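Local coordinates for protein SAM-dependent methyltransferase (Geobacter sulfurreducens, PDB 5BP7) that binds S-adenosyl-L-homocysteine, the by-product of S-adenosylmethionine-dependent methylation, and is probably a methyltransferase, at residues P171-S183 and G251-W263. Residues are numbered along the deposited sequence; the frame is centred on the assembly and turned at random.
Sequences PTEDVARGCLANS and GRYASYTREYLGW
A Schellman motif closes the short helix 173-178 where it meets the end of the long helix 239-260, and R252 of the long helix binds the last carbonyl of the short one. R252 NH1 donates to G178 O at 2.6 Å, almost in line with the C=O bond (C=O...N angle 161°). The same NH1 donates to T257 OG1 at 2.8 Å. Both acceptors lie at the edge of the guanidinium, in its plane, so the two bonds help fix its rotation. L180, the positive-phi residue of the Schellman motif, lays CG over one face of that guanidinium, crossing the arginine chain at about a right angle. A water joins C179 O and T257 OG1 beside this site.

Two tyrosines, one helical turn apart, carry the apolar part. The backbone of G178 packs on Y256: its CA sits 3.9 Å from the ring centroid, over one face, as a CH-pi contact. V175 CG1 stands over the centre of the Y260 ring, 3.7 Å from the centroid. With CG1 anti to the backbone N (chi1 170°), V175 puts CG1 on Y260 and leaves CG2 beside Y256 CE1. P171 CD meets Y260 CE1 at 3.8 Å. C179 SG touches the CB of both tyrosines, at 3.9 Å from Y256 CB. L261 CD2 comes against C179 O.

The axes of 173-178 and 251-260 approach to 8.7 Å and cross at -104°. E249 forms a salt bridge with R252 NE. C179 and L261 both pack on W166 of strand 157-166, and T257 and L261 rest on W215 of helix 212-232. The contact thus fastens the short helix after strand 157-166 to the junction of helix 239-260 with strand 261-270, the antiparallel neighbour of that strand in the sheet.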
ATOM      1  N   PRO A 171       1.768   6.413  24.157  1.00 56.14           N
ATOM      2  CA  PRO A 171       2.425   6.542  25.452  1.00 58.75           C
ATOM      3  C   PRO A 171       3.101   5.254  25.949  1.00 60.51           C
ATOM      4  O   PRO A 171       4.010   5.328  26.763  1.00 62.42           O
ATOM      5  CB  PRO A 171       1.269   6.961  26.372  1.00 59.37           C
ATOM      6  CG  PRO A 171       0.043   6.392  25.741  1.00 58.07           C
ATOM      7  CD  PRO A 171       0.292   6.438  24.265  1.00 55.81           C
ATOM      8  N   THR A 172       2.621   4.101  25.497  1.00 60.29           N
ATOM      9  CA  THR A 172       3.109   2.807  25.988  1.00 61.63           C
ATOM     10  C   THR A 172       3.288   1.869  24.823  1.00 61.46           C
ATOM     11  O   THR A 172       2.719   2.099  23.754  1.00 58.98           O
ATOM     12  CB  THR A 172       2.101   2.144  26.960  1.00 62.48           C
ATOM     13  OG1 THR A 172       0.855   1.883  26.286  1.00 61.21           O
ATOM     14  CG2 THR A 172       1.813   3.046  28.195  1.00 64.18           C
ATOM     15  N   GLU A 173       3.996   0.769  25.079  1.00 64.29           N
ATOM     16  CA  GLU A 173       4.099  -0.359  24.133  1.00 64.96           C
ATOM     17  C   GLU A 173       2.763  -1.095  23.867  1.00 64.39           C
ATOM     18  O   GLU A 173       2.517  -1.550  22.750  1.00 62.51           O
ATOM     19  CB  GLU A 173       5.168  -1.365  24.592  1.00 67.57           C
ATOM     20  CG  GLU A 173       6.604  -0.817  24.625  1.00 68.68           C
ATOM     21  CD  GLU A 173       7.117  -0.262  23.286  1.00 68.71           C
ATOM     22  OE1 GLU A 173       8.106   0.505  23.259  1.00 68.13           O
ATOM     23  OE2 GLU A 173       6.526  -0.560  22.228  1.00 69.97           O
ATOM     24  N   ASP A 174       1.892  -1.165  24.876  1.00 65.53           N
ATOM     25  CA  ASP A 174       0.513  -1.677  24.725  1.00 65.97           C
ATOM     26  C   ASP A 174      -0.296  -0.888  23.642  1.00 63.99           C
ATOM     27  O   ASP A 174      -1.018  -1.491  22.817  1.00 64.29           O
ATOM     28  CB  ASP A 174      -0.196  -1.725  26.111  1.00 67.83           C
ATOM     29  CG  ASP A 174       0.418  -2.785  27.057  1.00 71.99           C
ATOM     30  OD1 ASP A 174       1.300  -3.536  26.601  1.00 72.73           O
ATOM     31  OD2 ASP A 174       0.042  -2.893  28.260  1.00 74.41           O
ATOM     32  N   VAL A 175      -0.167   0.443  23.634  1.00 61.64           N
ATOM     33  CA  VAL A 175      -0.786   1.282  22.597  1.00 60.88           C
ATOM     34  C   VAL A 175      -0.143   1.058  21.220  1.00 59.15           C
ATOM     35  O   VAL A 175      -0.870   1.019  20.199  1.00 57.29           O
ATOM     36  CB  VAL A 175      -0.772   2.789  22.974  1.00 61.55           C
ATOM     37  CG1 VAL A 175      -1.203   3.689  21.795  1.00 60.72           C
ATOM     38  CG2 VAL A 175      -1.686   3.035  24.177  1.00 62.71           C
ATOM     39  N   ALA A 176       1.195   0.965  21.182  1.00 58.64           N
ATOM     40  CA  ALA A 176       1.920   0.621  19.940  1.00 58.04           C
ATOM     41  C   ALA A 176       1.445  -0.732  19.356  1.00 58.53           C
ATOM     42  O   ALA A 176       1.103  -0.828  18.167  1.00 54.57           O
ATOM     43  CB  ALA A 176       3.413   0.593  20.182  1.00 58.15           C
ATOM     44  N   ARG A 177       1.342  -1.732  20.230  1.00 60.54           N
ATOM     45  CA  ARG A 177       0.881  -3.078  19.851  1.00 63.09           C
ATOM     46  C   ARG A 177      -0.615  -3.154  19.445  1.00 60.91           C
ATOM     47  O   ARG A 177      -0.944  -3.776  18.446  1.00 58.27           O
ATOM     48  CB  ARG A 177       1.229  -4.072  20.958  1.00 68.09           C
ATOM     49  CG  ARG A 177       2.741  -4.282  21.074  1.00 71.61           C
ATOM     50  CD  ARG A 177       3.149  -4.828  22.439  1.00 76.63           C
ATOM     51  NE  ARG A 177       2.523  -6.125  22.728  1.00 80.08           N
ATOM     52  CZ  ARG A 177       2.859  -7.297  22.167  1.00 83.13           C
ATOM     53  NH1 ARG A 177       3.840  -7.386  21.258  1.00 82.95           N
ATOM     54  NH2 ARG A 177       2.205  -8.409  22.521  1.00 85.44           N
ATOM     55  N   GLY A 178      -1.491  -2.471  20.183  1.00 60.84           N
ATOM     56  CA  GLY A 178      -2.888  -2.217  19.758  1.00 60.08           C
ATOM     57  C   GLY A 178      -3.017  -1.595  18.362  1.00 59.52           C
ATOM     58  O   GLY A 178      -4.011  -1.850  17.663  1.00 58.70           O
ATOM     59  N   CYS A 179      -2.027  -0.776  17.958  1.00 59.20           N
ATOM     60  CA  CYS A 179      -1.900  -0.257  16.568  1.00 57.86           C
ATOM     61  C   CYS A 179      -1.289  -1.264  15.575  1.00 59.81           C
ATOM     62  O   CYS A 179      -1.071  -0.927  14.405  1.00 59.68           O
ATOM     63  CB  CYS A 179      -1.067   1.036  16.533  1.00 56.04           C
ATOM     64  SG  CYS A 179      -1.837   2.445  17.340  1.00 53.98           S
ATOM     65  N   LEU A 180      -1.015  -2.482  16.050  1.00 61.67           N
ATOM     66  CA  LEU A 180      -0.376  -3.559  15.276  1.00 62.06           C
ATOM     67  C   LEU A 180       1.099  -3.276  14.911  1.00 61.70           C
ATOM     68  O   LEU A 180       1.631  -3.898  13.984  1.00 61.09           O
ATOM     69  CB  LEU A 180      -1.211  -3.937  14.038  1.00 61.74           C
ATOM     70  CG  LEU A 180      -2.724  -4.102  14.247  1.00 62.69           C
ATOM     71  CD1 LEU A 180      -3.388  -4.412  12.912  1.00 62.19           C
ATOM     72  CD2 LEU A 180      -3.050  -5.182  15.286  1.00 64.47           C
ATOM     73  N   ALA A 181       1.747  -2.348  15.633  1.00 61.65           N
ATOM     74  CA  ALA A 181       3.210  -2.197  15.585  1.00 62.33           C
ATOM     75  C   ALA A 181       3.853  -3.144  16.601  1.00 63.35           C
ATOM     76  O   ALA A 181       3.267  -3.468  17.634  1.00 63.23           O
ATOM     77  CB  ALA A 181       3.629  -0.768  15.876  1.00 61.59           C
ATOM     78  N   ASN A 182       5.060  -3.595  16.290  1.00 63.52           N
ATOM     79  CA  ASN A 182       5.853  -4.384  17.243  1.00 65.14           C
ATOM     80  C   ASN A 182       6.275  -3.545  18.435  1.00 63.07           C
ATOM     81  O   ASN A 182       6.224  -3.995  19.578  1.00 63.93           O
ATOM     82  CB  ASN A 182       7.102  -4.966  16.554  1.00 67.99           C
ATOM     83  CG  ASN A 182       6.815  -6.294  15.858  1.00 71.49           C
ATOM     84  OD1 ASN A 182       6.123  -7.154  16.408  1.00 76.23           O
ATOM     85  ND2 ASN A 182       7.344  -6.475  14.647  1.00 73.85           N
ATOM     86  N   SER A 183       6.676  -2.313  18.137  1.00 60.59           N
ATOM     87  CA  SER A 183       7.251  -1.401  19.118  1.00 60.81           C
ATOM     88  C   SER A 183       6.975   0.061  18.741  1.00 57.28           C
ATOM     89  O   SER A 183       6.625   0.367  17.589  1.00 55.45           O
ATOM     90  CB  SER A 183       8.756  -1.686  19.241  1.00 62.79           C
ATOM     91  OG  SER A 183       9.471  -0.582  19.760  1.00 65.40           O
ATOM     92  N   GLY A 251     -13.576  -2.177  17.966  1.00 35.53           N
ATOM     93  CA  GLY A 251     -13.060  -1.561  19.183  1.00 35.94           C
ATOM     94  C   GLY A 251     -11.558  -1.273  19.143  1.00 36.06           C
ATOM     95  O   GLY A 251     -11.119  -0.196  19.548  1.00 36.41           O
ATOM     96  N   ARG A 252     -10.762  -2.241  18.701  1.00 35.71           N
ATOM     97  CA  ARG A 252      -9.302  -2.069  18.646  1.00 36.54           C
ATOM     98  C   ARG A 252      -8.977  -0.920  17.694  1.00 34.86           C
ATOM     99  O   ARG A 252      -8.183  -0.047  18.029  1.00 34.83           O
ATOM    100  CB  ARG A 252      -8.572  -3.357  18.200  1.00 37.45           C
ATOM    101  CG  ARG A 252      -7.029  -3.298  18.258  1.00 38.87           C
ATOM    102  CD  ARG A 252      -6.313  -4.206  17.251  1.00 39.37           C
ATOM    103  NE  ARG A 252      -6.778  -3.943  15.884  1.00 39.18           N
ATOM    104  CZ  ARG A 252      -6.468  -2.862  15.159  1.00 39.96           C
ATOM    105  NH1 ARG A 252      -5.654  -1.910  15.629  1.00 40.76           N
ATOM    106  NH2 ARG A 252      -6.973  -2.720  13.936  1.00 39.87           N
ATOM    107  N   TYR A 253      -9.568  -0.971  16.506  1.00 33.66           N
ATOM    108  CA  TYR A 253      -9.357   0.040  15.478  1.00 33.41           C
ATOM    109  C   TYR A 253      -9.658   1.456  16.010  1.00 33.93           C
ATOM    110  O   TYR A 253      -8.812   2.351  15.945  1.00 33.94           O
ATOM    111  CB  TYR A 253     -10.191  -0.266  14.221  1.00 32.73           C
ATOM    112  CG  TYR A 253     -10.241   0.905  13.287  1.00 32.58           C
ATOM    113  CD1 TYR A 253      -9.081   1.339  12.645  1.00 32.40           C
ATOM    114  CD2 TYR A 253     -11.423   1.643  13.096  1.00 32.62           C
ATOM    115  CE1 TYR A 253      -9.085   2.462  11.839  1.00 32.56           C
ATOM    116  CE2 TYR A 253     -11.438   2.759  12.258  1.00 32.59           C
ATOM    117  CZ  TYR A 253     -10.263   3.169  11.639  1.00 32.19           C
ATOM    118  OH  TYR A 253     -10.217   4.283  10.845  1.00 31.74           O
ATOM    119  N   ALA A 254     -10.851   1.630  16.574  1.00 34.16           N
ATOM    120  CA  ALA A 254     -11.293   2.937  17.053  1.00 34.86           C
ATOM    121  C   ALA A 254     -10.463   3.414  18.243  1.00 35.24           C
ATOM    122  O   ALA A 254     -10.202   4.580  18.379  1.00 36.14           O
ATOM    123  CB  ALA A 254     -12.766   2.888  17.419  1.00 35.15           C
ATOM    124  N   SER A 255     -10.055   2.501  19.112  1.00 35.33           N
ATOM    125  CA  SER A 255      -9.292   2.869  20.296  1.00 36.42           C
ATOM    126  C   SER A 255      -7.834   3.201  20.010  1.00 36.53           C
ATOM    127  O   SER A 255      -7.269   4.021  20.714  1.00 38.81           O
ATOM    128  CB  SER A 255      -9.358   1.760  21.333  1.00 37.27           C
ATOM    129  OG  SER A 255     -10.710   1.620  21.777  1.00 37.52           O
ATOM    130  N   TYR A 256      -7.218   2.516  19.057  1.00 35.13           N
ATOM    131  CA  TYR A 256      -5.772   2.582  18.882  1.00 34.74           C
ATOM    132  C   TYR A 256      -5.433   3.199  17.539  1.00 33.67           C
ATOM    133  O   TYR A 256      -4.995   4.317  17.488  1.00 33.25           O
ATOM    134  CB  TYR A 256      -5.121   1.196  19.047  1.00 34.68           C
ATOM    135  CG  TYR A 256      -5.267   0.580  20.423  1.00 35.35           C
ATOM    136  CD1 TYR A 256      -4.499   1.049  21.504  1.00 36.30           C
ATOM    137  CD2 TYR A 256      -6.139  -0.487  20.653  1.00 34.86           C
ATOM    138  CE1 TYR A 256      -4.613   0.495  22.777  1.00 37.08           C
ATOM    139  CE2 TYR A 256      -6.245  -1.056  21.919  1.00 35.69           C
ATOM    140  CZ  TYR A 256      -5.470  -0.571  22.972  1.00 36.73           C
ATOM    141  OH  TYR A 256      -5.532  -1.109  24.257  1.00 37.64           O
ATOM    142  N   THR A 257      -5.657   2.468  16.454  1.00 33.72           N
ATOM    143  CA  THR A 257      -5.229   2.887  15.110  1.00 32.74           C
ATOM    144  C   THR A 257      -5.782   4.248  14.703  1.00 32.69           C
ATOM    145  O   THR A 257      -5.030   5.158  14.367  1.00 31.92           O
ATOM    146  CB  THR A 257      -5.654   1.859  14.078  1.00 32.72           C
ATOM    147  OG1 THR A 257      -5.101   0.585  14.429  1.00 34.20           O
ATOM    148  CG2 THR A 257      -5.191   2.241  12.690  1.00 31.95           C
ATOM    149  N   ARG A 258      -7.090   4.417  14.835  1.00 32.63           N
ATOM    150  CA  ARG A 258      -7.742   5.607  14.320  1.00 32.81           C
ATOM    151  C   ARG A 258      -7.188   6.881  14.947  1.00 34.52           C
ATOM    152  O   ARG A 258      -7.029   7.892  14.248  1.00 34.24           O
ATOM    153  CB  ARG A 258      -9.255   5.538  14.520  1.00 32.85           C
ATOM    154  CG  ARG A 258     -10.034   6.499  13.637  1.00 32.86           C
ATOM    155  CD  ARG A 258     -11.547   6.241  13.727  1.00 33.02           C
ATOM    156  NE  ARG A 258     -12.246   6.907  12.637  1.00 32.42           N
ATOM    157  CZ  ARG A 258     -12.564   8.208  12.598  1.00 32.76           C
ATOM    158  NH1 ARG A 258     -12.289   9.006  13.618  1.00 32.94           N
ATOM    159  NH2 ARG A 258     -13.166   8.708  11.512  1.00 32.45           N
ATOM    160  N   GLU A 259      -6.898   6.830  16.246  1.00 36.38           N
ATOM    161  CA  GLU A 259      -6.369   7.985  16.965  1.00 38.84           C
ATOM    162  C   GLU A 259      -4.853   8.187  16.859  1.00 38.25           C
ATOM    163  O   GLU A 259      -4.397   9.318  16.805  1.00 38.36           O
ATOM    164  CB  GLU A 259      -6.778   7.913  18.436  1.00 41.80           C
ATOM    165  CG  GLU A 259      -8.271   8.208  18.631  1.00 44.22           C
ATOM    166  CD  GLU A 259      -8.614   9.658  18.288  1.00 46.95           C
ATOM    167  OE1 GLU A 259      -8.232  10.531  19.101  1.00 51.19           O
ATOM    168  OE2 GLU A 259      -9.195   9.933  17.183  1.00 47.16           O
ATOM    169  N   TYR A 260      -4.082   7.110  16.805  1.00 37.78           N
ATOM    170  CA  TYR A 260      -2.617   7.191  16.955  1.00 38.26           C
ATOM    171  C   TYR A 260      -1.832   7.070  15.663  1.00 37.27           C
ATOM    172  O   TYR A 260      -0.741   7.625  15.559  1.00 37.11           O
ATOM    173  CB  TYR A 260      -2.116   6.146  17.967  1.00 39.36           C
ATOM    174  CG  TYR A 260      -2.441   6.515  19.396  1.00 41.54           C
ATOM    175  CD1 TYR A 260      -1.606   7.383  20.115  1.00 43.25           C
ATOM    176  CD2 TYR A 260      -3.579   6.022  20.029  1.00 42.37           C
ATOM    177  CE1 TYR A 260      -1.891   7.743  21.426  1.00 44.93           C
ATOM    178  CE2 TYR A 260      -3.881   6.381  21.339  1.00 43.88           C
ATOM    179  CZ  TYR A 260      -3.035   7.233  22.035  1.00 45.37           C
ATOM    180  OH  TYR A 260      -3.321   7.610  23.338  1.00 48.43           O
ATOM    181  N   LEU A 261      -2.358   6.314  14.704  1.00 36.18           N
ATOM    182  CA  LEU A 261      -1.606   5.938  13.520  1.00 36.26           C
ATOM    183  C   LEU A 261      -1.997   6.749  12.288  1.00 34.99           C
ATOM    184  O   LEU A 261      -3.150   6.733  11.846  1.00 34.57           O
ATOM    185  CB  LEU A 261      -1.749   4.427  13.263  1.00 37.09           C
ATOM    186  CG  LEU A 261      -0.660   3.756  12.418  1.00 38.24           C
ATOM    187  CD1 LEU A 261       0.746   3.985  12.938  1.00 38.86           C
ATOM    188  CD2 LEU A 261      -0.943   2.251  12.324  1.00 38.35           C
ATOM    189  N   GLY A 262      -1.027   7.468  11.757  1.00 34.42           N
ATOM    190  CA  GLY A 262      -1.155   8.122  10.454  1.00 34.07           C
ATOM    191  C   GLY A 262      -0.648   7.210   9.329  1.00 33.51           C
ATOM    192  O   GLY A 262      -0.031   6.166   9.574  1.00 32.76           O
ATOM    193  N   TRP A 263      -0.914   7.613   8.087  1.00 32.84           N
ATOM    194  CA  TRP A 263      -0.365   6.933   6.924  1.00 32.62           C
ATOM    195  C   TRP A 263      -0.251   7.900   5.767  1.00 31.91           C
ATOM    196  O   TRP A 263      -1.094   8.784   5.597  1.00 32.46           O
ATOM    197  CB  TRP A 263      -1.245   5.745   6.541  1.00 33.54           C
ATOM    198  CG  TRP A 263      -0.623   4.783   5.577  1.00 34.29           C
ATOM    199  CD1 TRP A 263       0.102   3.673   5.889  1.00 35.67           C
ATOM    200  CD2 TRP A 263      -0.699   4.824   4.163  1.00 33.78           C
ATOM    201  NE1 TRP A 263       0.493   3.025   4.751  1.00 36.29           N
ATOM    202  CE2 TRP A 263       0.008   3.709   3.673  1.00 35.03           C
ATOM    203  CE3 TRP A 263      -1.297   5.688   3.260  1.00 33.91           C
ATOM    204  CZ2 TRP A 263       0.141   3.432   2.318  1.00 34.60           C
ATOM    205  CZ3 TRP A 263      -1.159   5.417   1.896  1.00 34.37           C
ATOM    206  CH2 TRP A 263      -0.453   4.293   1.445  1.00 34.01           C
TER
HETATM  207  O   HOH W   1      -2.971  -0.909  12.455  1.00 47.70           O